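Local structure of monoglyceride lipase (Saccharomyces cerevisiae, 4ZWN) at residues A[137-148]-A[163-172]; A[264-275]-A[293-304]. The protein hydrolyses monoacylglycerols to free fatty acids and glycerol, preferring monounsaturated substrates, and also takes part in the breakdown of fatty acid ethyl esters. The protein carries 2 engineered substitutions. All blocks are in the same frame, centred on the assembly; numbering follows the deposited sequence.

Interaction 1. Residues A[137-148]-A[163-172]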
loop_
_atom_site.group_PDB
_atom_site.type_symbol
_atom_site.label_atom_id
_atom_site.label_comp_id
_atom_site.label_asym_id
_atom_site.label_seq_id
_atom_site.Cartn_x
_atom_site.Cartn_y
_atom_site.Cartn_z
ATOM N N PRO A 137 -9.228 7.575 -15.584
ATOM C CA PRO A 137 -8.037 6.741 -15.399
ATOM C C PRO A 137 -7.991 6.064 -14.032
ATOM O O PRO A 137 -8.465 6.628 -13.040
ATOM C CB PRO A 137 -6.889 7.740 -15.549
ATOM C CG PRO A 137 -7.476 9.038 -15.113
ATOM C CD PRO A 137 -8.898 9.011 -15.589
ATOM N N LEU A 138 -7.424 4.863 -13.991
ATOM C CA LEU A 138 -7.272 4.118 -12.748
ATOM C C LEU A 138 -5.807 4.027 -12.346
ATOM O O LEU A 138 -4.990 3.457 -13.071
ATOM C CB LEU A 138 -7.859 2.714 -12.884
ATOM C CG LEU A 138 -7.763 1.831 -11.638
ATOM C CD1 LEU A 138 -8.562 2.431 -10.488
ATOM C CD2 LEU A 138 -8.232 0.417 -11.942
ATOM N N PHE A 139 -5.480 4.596 -11.189
ATOM C CA PHE A 139 -4.118 4.561 -10.671
ATOM C C PHE A 139 -4.002 3.550 -9.537
ATOM O O PHE A 139 -4.995 3.218 -8.890
ATOM C CB PHE A 139 -3.687 5.950 -10.190
ATOM C CG PHE A 139 -3.586 6.971 -11.292
ATOM C CD1 PHE A 139 -4.690 7.724 -11.663
ATOM C CD2 PHE A 139 -2.388 7.179 -11.951
ATOM C CE1 PHE A 139 -4.600 8.661 -12.676
ATOM C CE2 PHE A 139 -2.291 8.115 -12.965
ATOM C CZ PHE A 139 -3.399 8.858 -13.327
ATOM N N MET A 140 -2.787 3.062 -9.302
ATOM C CA MET A 140 -2.553 2.068 -8.262
ATOM C C MET A 140 -1.556 2.577 -7.221
ATOM O O MET A 140 -0.462 3.030 -7.558
ATOM C CB MET A 140 -2.061 0.754 -8.879
ATOM C CG MET A 140 -1.796 -0.354 -7.867
ATOM S SD MET A 140 -1.408 -1.941 -8.638
ATOM C CE MET A 140 -2.972 -2.330 -9.419
ATOM N N TRP A 141 -1.951 2.495 -5.956
ATOM C CA TRP A 141 -1.154 2.984 -4.836
ATOM C C TRP A 141 -0.971 1.873 -3.812
ATOM O O TRP A 141 -1.884 1.087 -3.575
ATOM C CB TRP A 141 -1.832 4.198 -4.198
ATOM C CG TRP A 141 -1.178 4.742 -2.954
ATOM C CD1 TRP A 141 -0.318 5.799 -2.881
ATOM C CD2 TRP A 141 -1.362 4.283 -1.607
ATOM N NE1 TRP A 141 0.054 6.019 -1.576
ATOM C CE2 TRP A 141 -0.572 5.102 -0.774
ATOM C CE3 TRP A 141 -2.112 3.254 -1.025
ATOM C CZ2 TRP A 141 -0.511 4.927 0.609
ATOM C CZ3 TRP A 141 -2.050 3.081 0.351
ATOM C CH2 TRP A 141 -1.255 3.913 1.151
ATOM N N GLY A 142 0.207 1.808 -3.205
ATOM C CA GLY A 142 0.474 0.799 -2.200
ATOM C C GLY A 142 1.476 1.269 -1.166
ATOM O O GLY A 142 2.430 1.974 -1.496
ATOM N N HIS A 143 1.258 0.886 0.089
ATOM C CA HIS A 143 2.193 1.226 1.153
ATOM C C HIS A 143 2.881 -0.014 1.715
ATOM O O HIS A 143 2.234 -1.027 1.975
ATOM C CB HIS A 143 1.488 1.973 2.283
ATOM C CG HIS A 143 2.352 2.173 3.489
ATOM N ND1 HIS A 143 3.451 3.004 3.485
ATOM C CD2 HIS A 143 2.294 1.629 4.727
ATOM C CE1 HIS A 143 4.026 2.975 4.674
ATOM N NE2 HIS A 143 3.343 2.146 5.446
ATOM N N SER A 144 4.193 0.087 1.906
ATOM C CA SER A 144 5.008 -1.002 2.474
ATOM C C SER A 144 4.705 -2.292 1.713
ATOM O O SER A 144 4.999 -2.398 0.521
ATOM C CB SER A 144 4.698 -1.153 3.964
ATOM O OG SER A 144 5.683 -1.947 4.600
ATOM N N MET A 145 4.128 -3.270 2.406
ATOM C CA MET A 145 3.734 -4.530 1.780
ATOM C C MET A 145 2.874 -4.280 0.541
ATOM O O MET A 145 3.038 -4.947 -0.477
ATOM C CB MET A 145 2.966 -5.414 2.767
ATOM C CG MET A 145 2.576 -6.771 2.204
ATOM S SD MET A 145 1.319 -7.594 3.201
ATOM C CE MET A 145 -0.097 -6.538 2.890
ATOM N N GLY A 146 1.966 -3.314 0.642
ATOM C CA GLY A 146 1.135 -2.920 -0.481
ATOM C C GLY A 146 1.949 -2.271 -1.585
ATOM O O GLY A 146 1.614 -2.384 -2.764
ATOM N N GLY A 147 3.020 -1.584 -1.196
ATOM C CA GLY A 147 3.949 -1.008 -2.151
ATOM C C GLY A 147 4.694 -2.070 -2.941
ATOM O O GLY A 147 4.891 -1.934 -4.148
ATOM N N GLY A 148 5.108 -3.135 -2.259
ATOM C CA GLY A 148 5.775 -4.248 -2.913
ATOM C C GLY A 148 4.852 -4.945 -3.894
ATOM O O GLY A 148 5.272 -5.367 -4.973
ATOM N N ILE A 163 -3.270 0.180 -16.331
ATOM C CA ILE A 163 -3.133 1.082 -15.193
ATOM C C ILE A 163 -2.451 2.368 -15.645
ATOM O O ILE A 163 -1.436 2.332 -16.343
ATOM C CB ILE A 163 -2.332 0.440 -14.043
ATOM C CG1 ILE A 163 -2.976 -0.883 -13.625
ATOM C CG2 ILE A 163 -2.250 1.384 -12.853
ATOM C CD1 ILE A 163 -4.411 -0.739 -13.167
ATOM N N SER A 164 -3.019 3.501 -15.252
ATOM C CA SER A 164 -2.556 4.795 -15.735
ATOM C C SER A 164 -1.293 5.267 -15.031
ATOM O O SER A 164 -0.572 6.112 -15.553
ATOM C CB SER A 164 -3.660 5.841 -15.576
ATOM O OG SER A 164 -4.718 5.587 -16.480
ATOM N N GLY A 165 -1.025 4.725 -13.849
ATOM C CA GLY A 165 0.158 5.105 -13.100
ATOM C C GLY A 165 0.324 4.317 -11.818
ATOM O O GLY A 165 -0.649 3.820 -11.253
ATOM N N TYR A 166 1.565 4.209 -11.353
ATOM C CA TYR A 166 1.864 3.459 -10.142
ATOM C C TYR A 166 2.508 4.345 -9.086
ATOM O O TYR A 166 3.430 5.108 -9.375
ATOM C CB TYR A 166 2.776 2.274 -10.458
ATOM C CG TYR A 166 2.149 1.254 -11.380
ATOM C CD1 TYR A 166 2.250 1.383 -12.759
ATOM C CD2 TYR A 166 1.453 0.165 -10.871
ATOM C CE1 TYR A 166 1.678 0.453 -13.607
ATOM C CE2 TYR A 166 0.877 -0.771 -11.711
ATOM C CZ TYR A 166 0.995 -0.620 -13.079
ATOM O OH TYR A 166 0.426 -1.544 -13.921
ATOM N N ILE A 167 2.011 4.239 -7.859
ATOM C CA ILE A 167 2.551 4.998 -6.741
ATOM C C ILE A 167 2.955 4.067 -5.608
ATOM O O ILE A 167 2.148 3.269 -5.129
ATOM C CB ILE A 167 1.537 6.020 -6.213
ATOM C CG1 ILE A 167 1.035 6.905 -7.358
ATOM C CG2 ILE A 167 2.157 6.847 -5.098
ATOM C CD1 ILE A 167 -0.145 7.768 -6.995
ATOM N N GLY A 168 4.209 4.170 -5.184
ATOM C CA GLY A 168 4.699 3.380 -4.071
ATOM C C GLY A 168 4.963 4.234 -2.844
ATOM O O GLY A 168 5.594 5.287 -2.933
ATOM N N SER A 169 4.468 3.780 -1.698
ATOM C CA SER A 169 4.706 4.457 -0.430
ATOM C C SER A 169 5.615 3.612 0.446
ATOM O O SER A 169 5.165 2.629 1.040
ATOM C CB SER A 169 3.390 4.736 0.295
ATOM O OG SER A 169 3.623 5.170 1.625
ATOM N N GLY A 170 6.883 4.012 0.529
ATOM C CA GLY A 170 7.909 3.235 1.207
ATOM C C GLY A 170 7.750 1.747 0.957
ATOM O O GLY A 170 7.537 0.982 1.898
ATOM N N PRO A 171 7.832 1.330 -0.316
ATOM C CA PRO A 171 7.499 -0.048 -0.688
ATOM C C PRO A 171 8.410 -1.070 -0.022
ATOM O O PRO A 171 9.605 -0.821 0.140
ATOM C CB PRO A 171 7.688 -0.056 -2.207
ATOM C CG PRO A 171 8.670 1.029 -2.467
ATOM C CD PRO A 171 8.362 2.094 -1.459
ATOM N N LEU A 172 7.839 -2.205 0.371
ATOM C CA LEU A 172 8.618 -3.275 0.973
ATOM C C LEU A 172 9.462 -3.967 -0.083
ATOM O O LEU A 172 8.995 -4.873 -0.773
ATOM C CB LEU A 172 7.710 -4.287 1.669
ATOM C CG LEU A 172 8.406 -5.512 2.271
ATOM C CD1 LEU A 172 9.399 -5.101 3.337
ATOM C CD2 LEU A 172 7.383 -6.475 2.839
#
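H143 and S169 meet through side chains on the same face of the sheet. ND1 of the imidazole lies 2.9 Å from S169 OG, which sits at the ring edge near its plane; either atom could be the donor. ND1 also makes a weak bond to S169 O. The strand register pairs the two residues and so puts both side chains on one face; there H143 CG stands anti to the backbone N (chi1 172°), S169 OG is likewise anti to its own N, and these matching torsions bring ND1 and OG together.

On that face W141 CD1 comes within 3.5 Å of I167 CG2, which lies oblique to the indole, while S169 CB lies obliquely by the NE1-CE2-CZ2 side of the same ring system. The F139 ring has S164 CB over one face, 3.9 Å from the centroid and 18° off the normal, a CH-pi contact. A leucine at F139 would probably lose this flat cover and leave S164 CB and the backbone of G165 less closely packed.

Strands 138-143 and 165-169 run parallel, 11° apart, as the two strands of a beta-alpha-beta unit whose helix 145-156 starts at the nucleophile elbow of the alpha/beta-hydrolase fold. S144, inferred to be the nucleophile, has a positive phi, the strained conformation of that elbow. Its N donates to S169 O at 2.9 Å, and its O accepts from L172 N, which comes from above the carbonyl plane, and from G148 N. S144 OG bonds to N275 ND2.

On the opposite face, M140 lies extended until it bends at its last torsion and brings SD to the edge of the Y166 ring, 5.2 Å from its centroid, a Met-aromatic contact. I163 CG2 reaches M140 CB at 4.0 Å and also lies over one face of the Y166 ring, whose OH bonds to K160 O.

Interaction 2. Residues A[264-275]-A[293-304]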
loop_
_atom_site.group_PDB
_atom_site.type_symbol
_atom_site.label_atom_id
_atom_site.label_comp_id
_atom_site.label_asym_id
_atom_site.label_seq_id
_atom_site.Cartn_x
_atom_site.Cartn_y
_atom_site.Cartn_z
ATOM N N VAL A 264 5.909 6.059 -13.017
ATOM C CA VAL A 264 6.164 5.547 -11.675
ATOM C C VAL A 264 6.624 6.658 -10.760
ATOM O O VAL A 264 7.391 7.532 -11.172
ATOM C CB VAL A 264 7.256 4.454 -11.655
ATOM C CG1 VAL A 264 6.787 3.253 -10.842
ATOM C CG2 VAL A 264 7.670 4.067 -13.060
ATOM N N ILE A 265 6.173 6.630 -9.516
ATOM C CA ILE A 265 6.754 7.506 -8.521
ATOM C C ILE A 265 6.760 6.790 -7.173
ATOM O O ILE A 265 5.772 6.176 -6.764
ATOM C CB ILE A 265 6.013 8.860 -8.423
ATOM C CG1 ILE A 265 6.754 9.840 -7.503
ATOM C CG2 ILE A 265 4.553 8.693 -8.005
ATOM C CD1 ILE A 265 6.366 11.297 -7.701
ATOM N N ILE A 266 7.908 6.823 -6.509
ATOM C CA ILE A 266 8.021 6.241 -5.181
ATOM C C ILE A 266 8.234 7.340 -4.153
ATOM O O ILE A 266 9.091 8.231 -4.351
ATOM C CB ILE A 266 9.162 5.206 -5.095
ATOM C CG1 ILE A 266 8.820 3.954 -5.929
ATOM C CG2 ILE A 266 9.405 4.810 -3.645
ATOM C CD1 ILE A 266 9.919 2.893 -5.980
ATOM N N MET A 267 7.443 7.302 -3.075
ATOM C CA MET A 267 7.634 8.277 -1.999
ATOM C C MET A 267 8.015 7.519 -0.732
ATOM O O MET A 267 7.344 6.545 -0.341
ATOM C CB MET A 267 6.402 9.109 -1.795
ATOM C CG MET A 267 5.908 9.624 -3.102
ATOM S SD MET A 267 4.212 10.120 -3.227
ATOM C CE MET A 267 4.293 10.798 -4.879
ATOM N N HIS A 268 9.087 7.971 -0.086
ATOM C CA HIS A 268 9.738 7.195 0.954
ATOM C C HIS A 268 10.355 8.121 1.984
ATOM O O HIS A 268 11.158 8.981 1.631
ATOM C CB HIS A 268 10.804 6.291 0.322
ATOM C CG HIS A 268 11.167 5.102 1.154
ATOM N ND1 HIS A 268 11.447 3.871 0.600
ATOM C CD2 HIS A 268 11.278 4.943 2.496
ATOM C CE1 HIS A 268 11.717 3.008 1.560
ATOM N NE2 HIS A 268 11.622 3.629 2.720
ATOM N N GLY A 269 10.013 7.916 3.252
ATOM C CA GLY A 269 10.596 8.712 4.315
ATOM C C GLY A 269 12.083 8.449 4.432
ATOM O O GLY A 269 12.519 7.298 4.408
ATOM N N GLN A 270 12.863 9.519 4.534
ATOM C CA GLN A 270 14.307 9.399 4.616
ATOM C C GLN A 270 14.709 8.677 5.897
ATOM O O GLN A 270 15.686 7.929 5.914
ATOM C CB GLN A 270 14.960 10.780 4.545
ATOM C CG GLN A 270 16.481 10.750 4.568
ATOM C CD GLN A 270 17.073 10.074 3.346
ATOM O OE1 GLN A 270 17.034 10.619 2.242
ATOM N NE2 GLN A 270 17.630 8.883 3.540
ATOM N N ASP A 271 13.940 8.890 6.962
ATOM C CA ASP A 271 14.256 8.301 8.260
ATOM C C ASP A 271 13.524 6.983 8.495
ATOM O O ASP A 271 13.423 6.517 9.632
ATOM C CB ASP A 271 13.922 9.281 9.383
ATOM C CG ASP A 271 14.727 10.558 9.294
ATOM O OD1 ASP A 271 15.780 10.548 8.622
ATOM O OD2 ASP A 271 14.309 11.569 9.898
ATOM N N ASP A 272 13.016 6.389 7.421
ATOM C CA ASP A 272 12.339 5.102 7.508
ATOM C C ASP A 272 13.326 4.019 7.946
ATOM O O ASP A 272 14.274 3.701 7.228
ATOM C CB ASP A 272 11.702 4.741 6.163
ATOM C CG ASP A 272 10.738 3.569 6.257
ATOM O OD1 ASP A 272 10.836 2.772 7.215
ATOM O OD2 ASP A 272 9.883 3.438 5.357
ATOM N N THR A 273 13.102 3.463 9.131
ATOM C CA THR A 273 13.974 2.417 9.654
ATOM C C THR A 273 13.264 1.070 9.654
ATOM O O THR A 273 13.729 0.111 10.268
ATOM C CB THR A 273 14.456 2.739 11.075
ATOM O OG1 THR A 273 13.325 3.014 11.913
ATOM C CG2 THR A 273 15.379 3.949 11.059
ATOM N N ILE A 274 12.132 1.008 8.959
ATOM C CA ILE A 274 11.405 -0.242 8.780
ATOM C C ILE A 274 11.733 -0.824 7.408
ATOM O O ILE A 274 12.269 -1.926 7.305
ATOM C CB ILE A 274 9.886 -0.039 8.934
ATOM C CG1 ILE A 274 9.567 0.438 10.353
ATOM C CG2 ILE A 274 9.136 -1.328 8.625
ATOM C CD1 ILE A 274 8.092 0.636 10.624
ATOM N N ASN A 275 11.413 -0.075 6.356
ATOM C CA ASN A 275 11.813 -0.443 5.002
ATOM C C ASN A 275 12.943 0.457 4.513
ATOM O O ASN A 275 12.808 1.679 4.499
ATOM C CB ASN A 275 10.625 -0.365 4.039
ATOM C CG ASN A 275 9.544 -1.378 4.362
ATOM O OD1 ASN A 275 9.778 -2.340 5.094
ATOM N ND2 ASN A 275 8.353 -1.171 3.810
ATOM N N GLU A 293 10.323 8.427 -10.974
ATOM C CA GLU A 293 10.867 9.360 -9.994
ATOM C C GLU A 293 10.833 8.807 -8.572
ATOM O O GLU A 293 9.886 8.130 -8.180
ATOM C CB GLU A 293 10.100 10.684 -10.041
ATOM C CG GLU A 293 10.649 11.759 -9.114
ATOM C CD GLU A 293 9.776 12.996 -9.070
ATOM O OE1 GLU A 293 8.691 12.980 -9.687
ATOM O OE2 GLU A 293 10.173 13.981 -8.416
ATOM N N LEU A 294 11.879 9.103 -7.808
ATOM C CA LEU A 294 11.900 8.818 -6.380
ATOM C C LEU A 294 11.935 10.114 -5.578
ATOM O O LEU A 294 12.748 10.999 -5.848
ATOM C CB LEU A 294 13.105 7.950 -6.013
ATOM C CG LEU A 294 13.405 7.838 -4.515
ATOM C CD1 LEU A 294 12.280 7.120 -3.781
ATOM C CD2 LEU A 294 14.726 7.137 -4.285
ATOM N N LYS A 295 11.045 10.227 -4.600
ATOM C CA LYS A 295 11.066 11.355 -3.678
ATOM C C LYS A 295 11.363 10.879 -2.259
ATOM O O LYS A 295 10.670 10.015 -1.719
ATOM C CB LYS A 295 9.740 12.120 -3.713
ATOM C CG LYS A 295 9.560 13.009 -4.936
ATOM C CD LYS A 295 8.313 13.879 -4.813
ATOM C CE LYS A 295 8.124 14.765 -6.037
ATOM N NZ LYS A 295 9.299 15.655 -6.257
ATOM N N LEU A 296 12.411 11.441 -1.668
ATOM C CA LEU A 296 12.773 11.140 -0.292
ATOM C C LEU A 296 12.399 12.322 0.586
ATOM O O LEU A 296 12.617 13.474 0.206
ATOM C CB LEU A 296 14.266 10.829 -0.178
ATOM C CG LEU A 296 14.738 9.575 -0.917
ATOM C CD1 LEU A 296 16.246 9.423 -0.825
ATOM C CD2 LEU A 296 14.042 8.346 -0.358
ATOM N N TYR A 297 11.837 12.044 1.758
ATOM C CA TYR A 297 11.347 13.115 2.620
ATOM C C TYR A 297 12.091 13.175 3.950
ATOM O O TYR A 297 11.976 12.270 4.776
ATOM C CB TYR A 297 9.846 12.951 2.858
ATOM C CG TYR A 297 9.029 13.091 1.596
ATOM C CD1 TYR A 297 8.507 14.320 1.217
ATOM C CD2 TYR A 297 8.792 11.997 0.773
ATOM C CE1 TYR A 297 7.763 14.456 0.060
ATOM C CE2 TYR A 297 8.051 12.122 -0.386
ATOM C CZ TYR A 297 7.539 13.355 -0.738
ATOM O OH TYR A 297 6.800 13.486 -1.890
ATOM N N PRO A 298 12.812 14.253 4.154
ATOM C CA PRO A 298 13.580 14.456 5.370
ATOM C C PRO A 298 12.710 14.611 6.579
ATOM O O PRO A 298 11.734 15.299 6.540
ATOM C CB PRO A 298 14.304 15.750 5.090
ATOM C CG PRO A 298 14.400 15.796 3.631
ATOM C CD PRO A 298 13.123 15.255 3.145
ATOM N N GLY A 299 13.075 13.942 7.654
ATOM C CA GLY A 299 12.313 13.972 8.870
ATOM C C GLY A 299 11.147 13.039 8.877
ATOM O O GLY A 299 10.443 12.932 9.837
ATOM N N ALA A 300 10.921 12.350 7.787
ATOM C CA ALA A 300 9.791 11.464 7.733
ATOM C C ALA A 300 10.196 10.037 7.962
ATOM O O ALA A 300 11.314 9.697 7.865
ATOM C CB ALA A 300 9.032 11.633 6.451
ATOM N N ARG A 301 9.245 9.227 8.330
ATOM C CA ARG A 301 9.488 7.887 8.750
ATOM C C ARG A 301 8.670 6.977 7.887
ATOM O O ARG A 301 8.402 7.290 6.769
ATOM C CB ARG A 301 9.125 7.733 10.209
ATOM C CG ARG A 301 10.129 8.389 11.111
ATOM C CD ARG A 301 9.971 8.049 12.560
ATOM N NE ARG A 301 10.913 8.806 13.365
ATOM C CZ ARG A 301 10.919 8.889 14.689
ATOM N NH1 ARG A 301 10.039 8.278 15.428
ATOM N NH2 ARG A 301 11.816 9.622 15.277
ATOM N N HIS A 302 8.287 5.835 8.398
ATOM C CA HIS A 302 7.532 4.879 7.592
ATOM C C HIS A 302 6.154 5.150 6.983
ATOM O O HIS A 302 5.998 5.112 5.764
ATOM C CB HIS A 302 7.407 3.599 8.417
ATOM C CG HIS A 302 6.996 2.403 7.615
ATOM N ND1 HIS A 302 7.628 2.041 6.447
ATOM C CD2 HIS A 302 6.020 1.490 7.816
ATOM C CE1 HIS A 302 7.057 0.951 5.959
ATOM N NE2 HIS A 302 6.076 0.597 6.774
ATOM N N SER A 303 5.160 5.416 7.825
ATOM C CA SER A 303 3.783 5.589 7.356
ATOM C C SER A 303 3.532 7.058 7.019
ATOM O O SER A 303 2.834 7.758 7.753
ATOM C CB SER A 303 2.763 5.120 8.399
ATOM O OG SER A 303 2.884 3.731 8.643
ATOM N N ILE A 304 4.086 7.512 5.900
ATOM C CA ILE A 304 4.047 8.927 5.537
ATOM C C ILE A 304 2.687 9.385 5.010
ATOM O O ILE A 304 2.363 10.571 5.059
ATOM C CB ILE A 304 5.119 9.254 4.480
ATOM C CG1 ILE A 304 4.936 8.374 3.239
ATOM C CG2 ILE A 304 6.511 9.073 5.063
ATOM C CD1 ILE A 304 5.934 8.658 2.131
HETATM O O HOH W 1 8.106 5.388 4.014
HETATM O O HOH W 2 15.868 13.128 7.284
#
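D272 and H302 are joined by a nearly straight hydrogen bond: H302 ND1 donates to D272 OD2 at 2.9 Å with an angle of 177° at the hydrogen. The acceptor lies in the ring plane and is met on its syn side but somewhat out of the carboxylate plane, the carboxylate and imidazole planes being 63° apart. With CG anti to the backbone N (chi1 -168°), D272 brings its carboxylate up to the imidazole. Its other oxygen, OD1, takes the backbone N of I274 at 2.8 Å and that of N275, an Asx turn and motif that grip the carboxylate from its own loop. N275 ND2 lies at the edge of the H302 ring by CE1.

Backbone bonds form a ladder between the nearly parallel strands 264-269 and 293-297; K295 N to I266 O, 2.8 Å, is almost linear. Beyond the strands Q270 N donates to Y297 O, which A300 N approaches from the opposite face, and D271 N donates to A300 O. In the alpha/beta-hydrolase fold the acid and histidine sit on loops after such neighbouring strands, and both residues are inferred members of the charge relay. At G269, a CB would clash with R301 O and A300 C.

Apolar groups cover one face of H302 and pack the strands' side chains. I274 CB stands over the imidazole, 4.0 Å from its centroid. M267 CB touches Y297 CE2 at 3.7 Å, the two side chains lying alongside; the tyrosine OH bonds to D319. On the face of the sheet opposite M267 and Y297, I266 CG2 meets L294 CD1.

Among charged groups, K295 NZ and E293 OE2 form a salt bridge of 2.9 Å within their strand. A water links D271 OD1 to G299 N at the outer turn.

Interactions 1 and 2 belong to one sheet, in which strands 165-169 and 264-269 are neighbours: M267 N lies 2.7 Å from G168 O, and M267 O lies 2.7 Å from G170 N, both probable hydrogen bonds. Interaction 1 supplies the nucleophile S144, and interaction 2 supplies D272 and H302, so the inferred triad is assembled only where the two meet, the nearest side-chain atoms of S144 and H302 being about 3 Å apart. N275 ND2 also bonds to G170 O. At this junction H143 CE1 is 3.1 Å from H302 O, and L172 CD1 is 3.3 Å from N275 OD1.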